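Local coordinates for hypothetical protein (Staphylococcus aureus subsp. aureus Mu50, PDB 4PEO), which is a cysteine protease of the Prp family that removes the N-terminal nine residues of ribosomal protein bL27, a cleavage essential for growth, at residues 14-19 against 68-73; 39-44 against 84-89; 46-51 against 77-82. All blocks are in the same frame, centred on the assembly; numbering follows the deposited sequence.

Contact 1 of 3, residues 14-19 against 68-73; sequences VTDVIM and HIRSVD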
loop_
_atom_site.group_PDB
_atom_site.type_symbol
_atom_site.label_atom_id
_atom_site.label_comp_id
_atom_site.label_asym_id
_atom_site.label_seq_id
_atom_site.Cartn_x
_atom_site.Cartn_y
_atom_site.Cartn_z
ATOM N N VAL B 14 -1.364 11.130 -10.997
ATOM C CA VAL B 14 -0.129 11.216 -10.200
ATOM C C VAL B 14 1.012 10.947 -11.192
ATOM O O VAL B 14 1.108 9.840 -11.729
ATOM C CB VAL B 14 -0.117 10.197 -9.025
ATOM C CG1 VAL B 14 1.233 10.226 -8.295
ATOM C CG2 VAL B 14 -1.261 10.461 -8.039
ATOM N N THR B 15 1.851 11.956 -11.447
ATOM C CA THR B 15 2.961 11.818 -12.407
ATOM C C THR B 15 4.275 11.533 -11.723
ATOM O O THR B 15 5.149 10.920 -12.334
ATOM C CB THR B 15 3.071 13.052 -13.319
ATOM O OG1 THR B 15 3.422 14.199 -12.530
ATOM C CG2 THR B 15 1.762 13.318 -14.109
ATOM N N ASP B 16 4.465 12.067 -10.508
ATOM C CA ASP B 16 5.732 11.895 -9.813
ATOM C C ASP B 16 5.529 11.802 -8.333
ATOM O O ASP B 16 4.693 12.513 -7.769
ATOM C CB ASP B 16 6.630 13.133 -10.070
ATOM C CG ASP B 16 6.978 13.377 -11.518
ATOM O OD1 ASP B 16 6.135 13.944 -12.240
ATOM O OD2 ASP B 16 8.114 13.041 -11.922
ATOM N N VAL B 17 6.353 10.999 -7.682
ATOM C CA VAL B 17 6.392 10.924 -6.230
ATOM C C VAL B 17 7.878 10.829 -5.924
ATOM O O VAL B 17 8.548 9.964 -6.501
ATOM C CB VAL B 17 5.614 9.705 -5.661
ATOM C CG1 VAL B 17 5.828 9.577 -4.151
ATOM C CG2 VAL B 17 4.115 9.812 -5.961
ATOM N N ILE B 18 8.402 11.702 -5.048
ATOM C CA ILE B 18 9.816 11.617 -4.665
ATOM C C ILE B 18 9.896 11.515 -3.159
ATOM O O ILE B 18 9.442 12.431 -2.472
ATOM C CB ILE B 18 10.667 12.806 -5.181
ATOM C CG1 ILE B 18 10.442 13.013 -6.701
ATOM C CG2 ILE B 18 12.148 12.585 -4.827
ATOM C CD1 ILE B 18 11.189 14.196 -7.340
ATOM N N MET B 19 10.507 10.429 -2.648
ATOM C CA MET B 19 10.700 10.269 -1.205
ATOM C C MET B 19 12.171 10.470 -0.879
ATOM O O MET B 19 13.047 9.901 -1.546
ATOM C CB MET B 19 10.242 8.873 -0.719
ATOM C CG MET B 19 10.451 8.644 0.790
ATOM S SD MET B 19 9.748 7.055 1.441
ATOM C CE MET B 19 8.127 7.451 1.422
ATOM N N HIS B 68 12.648 8.515 -6.757
ATOM C CA HIS B 68 11.710 9.146 -7.663
ATOM C C HIS B 68 11.010 8.145 -8.542
ATOM O O HIS B 68 11.653 7.427 -9.308
ATOM C CB HIS B 68 12.474 10.185 -8.522
ATOM C CG HIS B 68 11.646 10.853 -9.575
ATOM N ND1 HIS B 68 12.217 11.310 -10.752
ATOM C CD2 HIS B 68 10.319 11.125 -9.599
ATOM C CE1 HIS B 68 11.223 11.835 -11.451
ATOM N NE2 HIS B 68 10.067 11.777 -10.778
ATOM N N ILE B 69 9.682 8.101 -8.409
ATOM C CA ILE B 69 8.784 7.310 -9.236
ATOM C C ILE B 69 8.195 8.281 -10.253
ATOM O O ILE B 69 7.507 9.230 -9.865
ATOM C CB ILE B 69 7.633 6.652 -8.429
ATOM C CG1 ILE B 69 8.144 5.832 -7.225
ATOM C CG2 ILE B 69 6.717 5.847 -9.371
ATOM C CD1 ILE B 69 7.034 5.606 -6.132
ATOM N N ARG B 70 8.435 8.042 -11.535
ATOM C CA ARG B 70 7.827 8.856 -12.571
ATOM C C ARG B 70 6.872 7.966 -13.364
ATOM O O ARG B 70 7.303 6.950 -13.921
ATOM C CB ARG B 70 8.899 9.496 -13.475
ATOM C CG ARG B 70 8.366 10.023 -14.804
ATOM C CD ARG B 70 7.551 11.294 -14.676
ATOM N NE ARG B 70 7.150 11.799 -15.997
ATOM C CZ ARG B 70 6.525 12.954 -16.206
ATOM N NH1 ARG B 70 6.244 13.761 -15.187
ATOM N NH2 ARG B 70 6.198 13.323 -17.436
ATOM N N SER B 71 5.575 8.336 -13.410
ATOM C CA SER B 71 4.599 7.551 -14.168
ATOM C C SER B 71 4.883 7.652 -15.654
ATOM O O SER B 71 5.255 8.728 -16.161
ATOM C CB SER B 71 3.173 8.017 -13.878
ATOM O OG SER B 71 2.910 7.890 -12.486
ATOM N N VAL B 72 4.746 6.520 -16.348
ATOM C CA VAL B 72 4.948 6.488 -17.800
ATOM C C VAL B 72 3.575 6.515 -18.479
ATOM O O VAL B 72 3.290 7.432 -19.254
ATOM C CB VAL B 72 5.876 5.340 -18.267
ATOM C CG1 VAL B 72 5.925 5.266 -19.798
ATOM C CG2 VAL B 72 7.282 5.522 -17.699
ATOM N N ASP B 73 2.720 5.535 -18.166
ATOM C CA ASP B 73 1.359 5.498 -18.687
ATOM C C ASP B 73 0.445 6.069 -17.603
ATOM O O ASP B 73 -0.051 5.320 -16.748
ATOM C CB ASP B 73 0.945 4.067 -19.100
ATOM C CG ASP B 73 -0.475 3.939 -19.647
ATOM O OD1 ASP B 73 -1.121 4.985 -19.887
ATOM O OD2 ASP B 73 -0.945 2.797 -19.810
#
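Asp16 spreads its carboxylate between His68 and Arg70 of the neighbouring strand, one oxygen for each. OD2 offers its anti lone pair to the ring of His68, with OD2 to NE2 at 2.6 Å and an N-H...O angle of 159°; carboxylate and imidazole planes are 15° apart. Arg70 NH1 meets OD1 on the syn side in a 3.0 Å salt bridge; OD1 lies close to the guanidinium plane, but that plane is turned well away from the carboxylate's. Thr15 OG1 donates a second bond to OD1 from the anti side, so three bonds hold the carboxylate. The bend of Arg70 at chi2 turns CD back toward Asp16, 3.3 Å from OD2. CG of His68, anti to the backbone N (chi1 176°), carries the ring beside Ile18, whose CD1 lies over one face, offset toward the rim, as a CH-pi contact 4.2 Å from the centroid, while CG1 comes to 3.5 Å from CD2 of the ring. The strands are antiparallel neighbours in a mixed sheet: Val17 and Ile69 form the hydrogen-bonded pair, flanked by non-hydrogen-bonded pairs Asp16-Arg70 and Ile18-His68. Thr15 and Asp16 make a classic beta bulge opposite Thr7 of strand 2-8. Val17 and Ile69 point to the other face, where helices 36-51 and 77-96 pack. Ser71 N bonds to Thr15 O, and Ser71 OG donates a 2.8 Å bond to Val14 O.

Contact 2 of 3, residues 39-44 against 84-89; sequences AVLFGS and QTMLVS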
loop_
_atom_site.group_PDB
_atom_site.type_symbol
_atom_site.label_atom_id
_atom_site.label_comp_id
_atom_site.label_asym_id
_atom_site.label_seq_id
_atom_site.Cartn_x
_atom_site.Cartn_y
_atom_site.Cartn_z
ATOM N N ALA B 39 8.113 0.823 3.640
ATOM C CA ALA B 39 7.363 -0.384 3.283
ATOM C C ALA B 39 6.216 -0.051 2.330
ATOM O O ALA B 39 5.993 -0.777 1.368
ATOM C CB ALA B 39 6.829 -1.069 4.534
ATOM N N VAL B 40 5.508 1.057 2.593
ATOM C CA VAL B 40 4.386 1.507 1.761
ATOM C C VAL B 40 4.898 1.905 0.371
ATOM O O VAL B 40 4.327 1.492 -0.639
ATOM C CB VAL B 40 3.597 2.657 2.451
ATOM C CG1 VAL B 40 2.609 3.308 1.483
ATOM C CG2 VAL B 40 2.865 2.152 3.687
ATOM N N LEU B 41 5.966 2.673 0.297
ATOM C CA LEU B 41 6.489 3.093 -0.984
ATOM C C LEU B 41 7.058 1.945 -1.814
ATOM O O LEU B 41 6.634 1.745 -2.921
ATOM C CB LEU B 41 7.509 4.189 -0.770
ATOM C CG LEU B 41 8.082 4.995 -1.927
ATOM C CD1 LEU B 41 8.586 4.229 -3.107
ATOM C CD2 LEU B 41 7.346 6.277 -2.236
ATOM N N PHE B 42 8.011 1.197 -1.257
ATOM C CA PHE B 42 8.609 0.087 -2.005
ATOM C C PHE B 42 7.592 -0.985 -2.371
ATOM O O PHE B 42 7.610 -1.475 -3.497
ATOM C CB PHE B 42 9.837 -0.497 -1.284
ATOM C CG PHE B 42 10.921 0.515 -0.966
ATOM C CD1 PHE B 42 11.296 1.476 -1.899
ATOM C CD2 PHE B 42 11.592 0.478 0.250
ATOM C CE1 PHE B 42 12.290 2.416 -1.599
ATOM C CE2 PHE B 42 12.585 1.415 0.549
ATOM C CZ PHE B 42 12.922 2.382 -0.374
ATOM N N GLY B 43 6.670 -1.276 -1.449
ATOM C CA GLY B 43 5.618 -2.257 -1.677
ATOM C C GLY B 43 4.714 -1.819 -2.810
ATOM O O GLY B 43 4.356 -2.637 -3.660
ATOM N N SER B 44 4.380 -0.513 -2.863
ATOM C CA SER B 44 3.521 0.024 -3.931
ATOM C C SER B 44 4.191 -0.056 -5.291
ATOM O O SER B 44 3.535 -0.440 -6.257
ATOM C CB SER B 44 3.073 1.446 -3.626
ATOM O OG SER B 44 2.325 1.421 -2.422
ATOM N N GLN B 84 -2.654 6.226 -5.742
ATOM C CA GLN B 84 -3.565 6.872 -4.844
ATOM C C GLN B 84 -3.657 6.138 -3.522
ATOM O O GLN B 84 -3.730 6.751 -2.521
ATOM C CB GLN B 84 -4.916 6.983 -5.470
ATOM C CG GLN B 84 -4.875 7.775 -6.745
ATOM C CD GLN B 84 -5.885 8.848 -6.746
ATOM O OE1 GLN B 84 -7.064 8.613 -6.433
ATOM N NE2 GLN B 84 -5.449 10.049 -7.075
ATOM N N THR B 85 -3.612 4.817 -3.568
ATOM C CA THR B 85 -3.611 3.971 -2.362
ATOM C C THR B 85 -2.354 4.262 -1.538
ATOM O O THR B 85 -2.440 4.399 -0.312
ATOM C CB THR B 85 -3.710 2.481 -2.753
ATOM O OG1 THR B 85 -5.004 2.252 -3.331
ATOM C CG2 THR B 85 -3.505 1.529 -1.539
ATOM N N MET B 86 -1.193 4.310 -2.212
ATOM C CA MET B 86 0.092 4.631 -1.578
ATOM C C MET B 86 -0.024 5.994 -0.885
ATOM O O MET B 86 0.413 6.117 0.252
ATOM C CB MET B 86 1.174 4.700 -2.668
ATOM C CG MET B 86 2.610 4.675 -2.105
ATOM S SD MET B 86 3.841 5.074 -3.442
ATOM C CE MET B 86 3.467 6.638 -3.592
ATOM N N LEU B 87 -0.629 6.991 -1.547
ATOM C CA LEU B 87 -0.784 8.340 -0.971
ATOM C C LEU B 87 -1.707 8.355 0.234
ATOM O O LEU B 87 -1.358 8.944 1.259
ATOM C CB LEU B 87 -1.212 9.366 -2.035
ATOM C CG LEU B 87 -0.221 9.560 -3.207
ATOM C CD1 LEU B 87 -0.766 10.557 -4.214
ATOM C CD2 LEU B 87 1.191 9.901 -2.704
ATOM N N VAL B 88 -2.850 7.632 0.163
ATOM C CA VAL B 88 -3.752 7.513 1.316
ATOM C C VAL B 88 -3.002 6.848 2.489
ATOM O O VAL B 88 -3.130 7.298 3.644
ATOM C CB VAL B 88 -5.059 6.760 0.935
ATOM C CG1 VAL B 88 -5.885 6.402 2.180
ATOM C CG2 VAL B 88 -5.894 7.591 -0.035
ATOM N N SER B 89 -2.192 5.799 2.187
ATOM C CA SER B 89 -1.426 5.099 3.220
ATOM C C SER B 89 -0.378 6.013 3.872
ATOM O O SER B 89 -0.227 5.990 5.104
ATOM C CB SER B 89 -0.769 3.850 2.651
ATOM O OG SER B 89 -0.308 3.039 3.713
#
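Met86 reaches across to Ser44 and Leu41 of the facing helix and is the main side chain of the contact on its own helix. Its CG stands anti to the backbone N (chi1 -165°) and rests against Ser44, 3.3 Å from OG; CB of Met86 also lies beside that hydroxyl. Farther out, SD touches Ser44 CB at 3.7 Å. The bend at chi3 (71°) then swings CE round to Leu41, whose CD2 lies 4.1 Å from CE and 3.9 Å from SD. Met86 CG also meets Val40 CG1 at 3.8 Å. One turn on, Ser89 points toward the opposite helix and lies against both methyls of Val40 through its CB, which is 3.6 Å from CG1 and a little farther from CG2. The two helix segments run antiparallel, 173° between directions, with axes 9.7 Å apart, as the helical layer over the sheet. Val17 of strand 14-20 touches both Leu41 and Met86 from the sheet side, and Ala39 of the second subunit packs on Ser89. Ser44 OG turns its proton back to Val40 O, 2.7 Å away, reaching it from the opposite face to Ser44 N; this buried hydroxyl is thus satisfied within its own helix, leaving van der Waals contact as the chemistry between the segments.

Contact 3 of 3, residues 46-51 against 77-82; sequences NAIIGL and DEAQLI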
loop_
_atom_site.group_PDB
_atom_site.type_symbol
_atom_site.label_atom_id
_atom_site.label_comp_id
_atom_site.label_asym_id
_atom_site.label_seq_id
_atom_site.Cartn_x
_atom_site.Cartn_y
_atom_site.Cartn_z
ATOM N N ASN B 46 6.500 -2.298 -6.174
ATOM C CA ASN B 46 6.454 -3.720 -6.511
ATOM C C ASN B 46 5.063 -4.146 -6.990
ATOM O O ASN B 46 4.960 -4.983 -7.895
ATOM C CB ASN B 46 6.899 -4.571 -5.338
ATOM C CG ASN B 46 8.386 -4.505 -5.077
ATOM O OD1 ASN B 46 9.176 -4.022 -5.893
ATOM N ND2 ASN B 46 8.801 -4.990 -3.924
ATOM N N ALA B 47 4.001 -3.550 -6.408
ATOM C CA ALA B 47 2.618 -3.858 -6.800
ATOM C C ALA B 47 2.320 -3.316 -8.208
ATOM O O ALA B 47 1.674 -4.007 -9.006
ATOM C CB ALA B 47 1.630 -3.278 -5.787
ATOM N N ILE B 48 2.783 -2.095 -8.522
ATOM C CA ILE B 48 2.542 -1.552 -9.865
ATOM C C ILE B 48 3.176 -2.496 -10.910
ATOM O O ILE B 48 2.526 -2.878 -11.885
ATOM C CB ILE B 48 3.090 -0.103 -10.015
ATOM C CG1 ILE B 48 2.287 0.895 -9.162
ATOM C CG2 ILE B 48 3.118 0.321 -11.517
ATOM C CD1 ILE B 48 2.987 2.310 -8.995
ATOM N N ILE B 49 4.446 -2.872 -10.676
ATOM C CA ILE B 49 5.208 -3.746 -11.580
ATOM C C ILE B 49 4.619 -5.161 -11.680
ATOM O O ILE B 49 4.503 -5.704 -12.783
ATOM C CB ILE B 49 6.726 -3.706 -11.213
ATOM C CG1 ILE B 49 7.294 -2.280 -11.446
ATOM C CG2 ILE B 49 7.540 -4.758 -11.993
ATOM C CD1 ILE B 49 8.649 -1.968 -10.736
ATOM N N GLY B 50 4.235 -5.726 -10.543
ATOM C CA GLY B 50 3.707 -7.080 -10.484
ATOM C C GLY B 50 2.252 -7.265 -10.865
ATOM O O GLY B 50 1.882 -8.340 -11.348
ATOM N N LEU B 51 1.410 -6.236 -10.651
ATOM C CA LEU B 51 -0.040 -6.347 -10.878
ATOM C C LEU B 51 -0.599 -5.621 -12.087
ATOM O O LEU B 51 -1.772 -5.829 -12.415
ATOM C CB LEU B 51 -0.819 -5.899 -9.625
ATOM C CG LEU B 51 -0.434 -6.576 -8.291
ATOM C CD1 LEU B 51 -1.101 -5.884 -7.117
ATOM C CD2 LEU B 51 -0.746 -8.077 -8.301
ATOM N N ASP B 77 -5.350 3.077 -15.276
ATOM C CA ASP B 77 -6.207 3.222 -14.105
ATOM C C ASP B 77 -5.756 2.390 -12.914
ATOM O O ASP B 77 -5.876 2.843 -11.777
ATOM C CB ASP B 77 -7.670 2.920 -14.458
ATOM C CG ASP B 77 -8.328 3.944 -15.378
ATOM O OD1 ASP B 77 -7.734 5.033 -15.595
ATOM O OD2 ASP B 77 -9.452 3.681 -15.839
ATOM N N GLU B 78 -5.227 1.184 -13.166
ATOM C CA GLU B 78 -4.778 0.293 -12.087
ATOM C C GLU B 78 -3.542 0.872 -11.387
ATOM O O GLU B 78 -3.528 0.954 -10.157
ATOM C CB GLU B 78 -4.470 -1.103 -12.628
ATOM C CG GLU B 78 -5.690 -1.937 -12.974
ATOM C CD GLU B 78 -5.335 -3.369 -13.329
ATOM O OE1 GLU B 78 -4.327 -3.582 -14.045
ATOM O OE2 GLU B 78 -6.065 -4.281 -12.882
ATOM N N ALA B 79 -2.523 1.315 -12.162
ATOM C CA ALA B 79 -1.314 1.925 -11.583
ATOM C C ALA B 79 -1.716 3.211 -10.834
ATOM O O ALA B 79 -1.218 3.452 -9.740
ATOM C CB ALA B 79 -0.306 2.250 -12.685
ATOM N N GLN B 80 -2.656 4.002 -11.401
ATOM C CA GLN B 80 -3.124 5.230 -10.742
ATOM C C GLN B 80 -3.816 4.917 -9.408
ATOM O O GLN B 80 -3.552 5.601 -8.409
ATOM C CB GLN B 80 -4.032 6.043 -11.662
ATOM C CG GLN B 80 -3.235 6.786 -12.758
ATOM C CD GLN B 80 -2.325 7.849 -12.168
ATOM O OE1 GLN B 80 -2.767 8.700 -11.401
ATOM N NE2 GLN B 80 -1.041 7.848 -12.521
ATOM N N LEU B 81 -4.636 3.856 -9.374
ATOM C CA LEU B 81 -5.289 3.445 -8.121
ATOM C C LEU B 81 -4.234 3.041 -7.081
ATOM O O LEU B 81 -4.364 3.394 -5.908
ATOM C CB LEU B 81 -6.270 2.287 -8.354
ATOM C CG LEU B 81 -7.046 1.820 -7.126
ATOM C CD1 LEU B 81 -7.904 2.946 -6.541
ATOM C CD2 LEU B 81 -7.899 0.615 -7.450
ATOM N N ILE B 82 -3.191 2.312 -7.501
ATOM C CA ILE B 82 -2.113 1.914 -6.585
ATOM C C ILE B 82 -1.392 3.150 -6.035
ATOM O O ILE B 82 -1.111 3.225 -4.835
ATOM C CB ILE B 82 -1.156 0.896 -7.259
ATOM C CG1 ILE B 82 -1.923 -0.429 -7.553
ATOM C CG2 ILE B 82 0.066 0.627 -6.348
ATOM C CD1 ILE B 82 -1.135 -1.432 -8.436
#
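Ala47 meets Ile82 of the facing helix through its methyl and its backbone. Ala47 CB lies 4.2 Å from Ile82 CG2, while Ile82 CD1 reaches the carbonyl, 3.9 Å from Ala47 O. Ile82 therefore lies against Ala47 with both its branches, CG2 and the chain ending in CD1. Ile48 follows and divides its branches between two partners. Its CG1, anti to the carbonyl carbon (chi1 -68°), presses on Ile82 CG2 at 3.6 Å, the two isoleucine side chains crossing at a slant. The other branch, CG2, is anti to the backbone N and meets Ala79 CB at 4.1 Å. Here the backbones come close, Ile48 CA and Ala79 CA being 5.5 Å apart. The contact joins the C-terminal end of helix 36-51 to the N-terminal end of helix 77-96. The segments are antiparallel, at 159° with axes 9.6 Å apart, and the chain between them passes through strands 57-59 and 67-70 of the sheet. At the last turn Leu51 points toward the other helix, at the margin of the contact; its carbonyl O and Glu78 OE1, 3.8 Å apart, are two acceptors that merely lie near each other. Thr52, just after the helix, touches Glu78 and Ile82 and bonds through OG1 to Ile48 O. Thr85 of the second subunit packs on Ala47, Leu51 and Ile82.

In the fold
Contacts 2 and 3 join the same antiparallel helices, 36-51 and 77-96, at successive levels, while contact 1 pairs two strands of the sheet beneath them. Contact 1 is two-sided: its polar, partly exposed face carries the Asp16 network, and its apolar face meets contact 2, where Ile69 and Met19 both touch Leu41. Contact 2 is wholly buried; contact 3 is also mainly buried but ends in exposed Glu78. Ser44 O against Ile82 CG2 connects these two, and Gln80 OE1 to Val14 N connects contacts 3 and 1. Hydrogen bonds and a salt bridge thus hold the strands, van der Waals packing the helices, which also touch the second subunit.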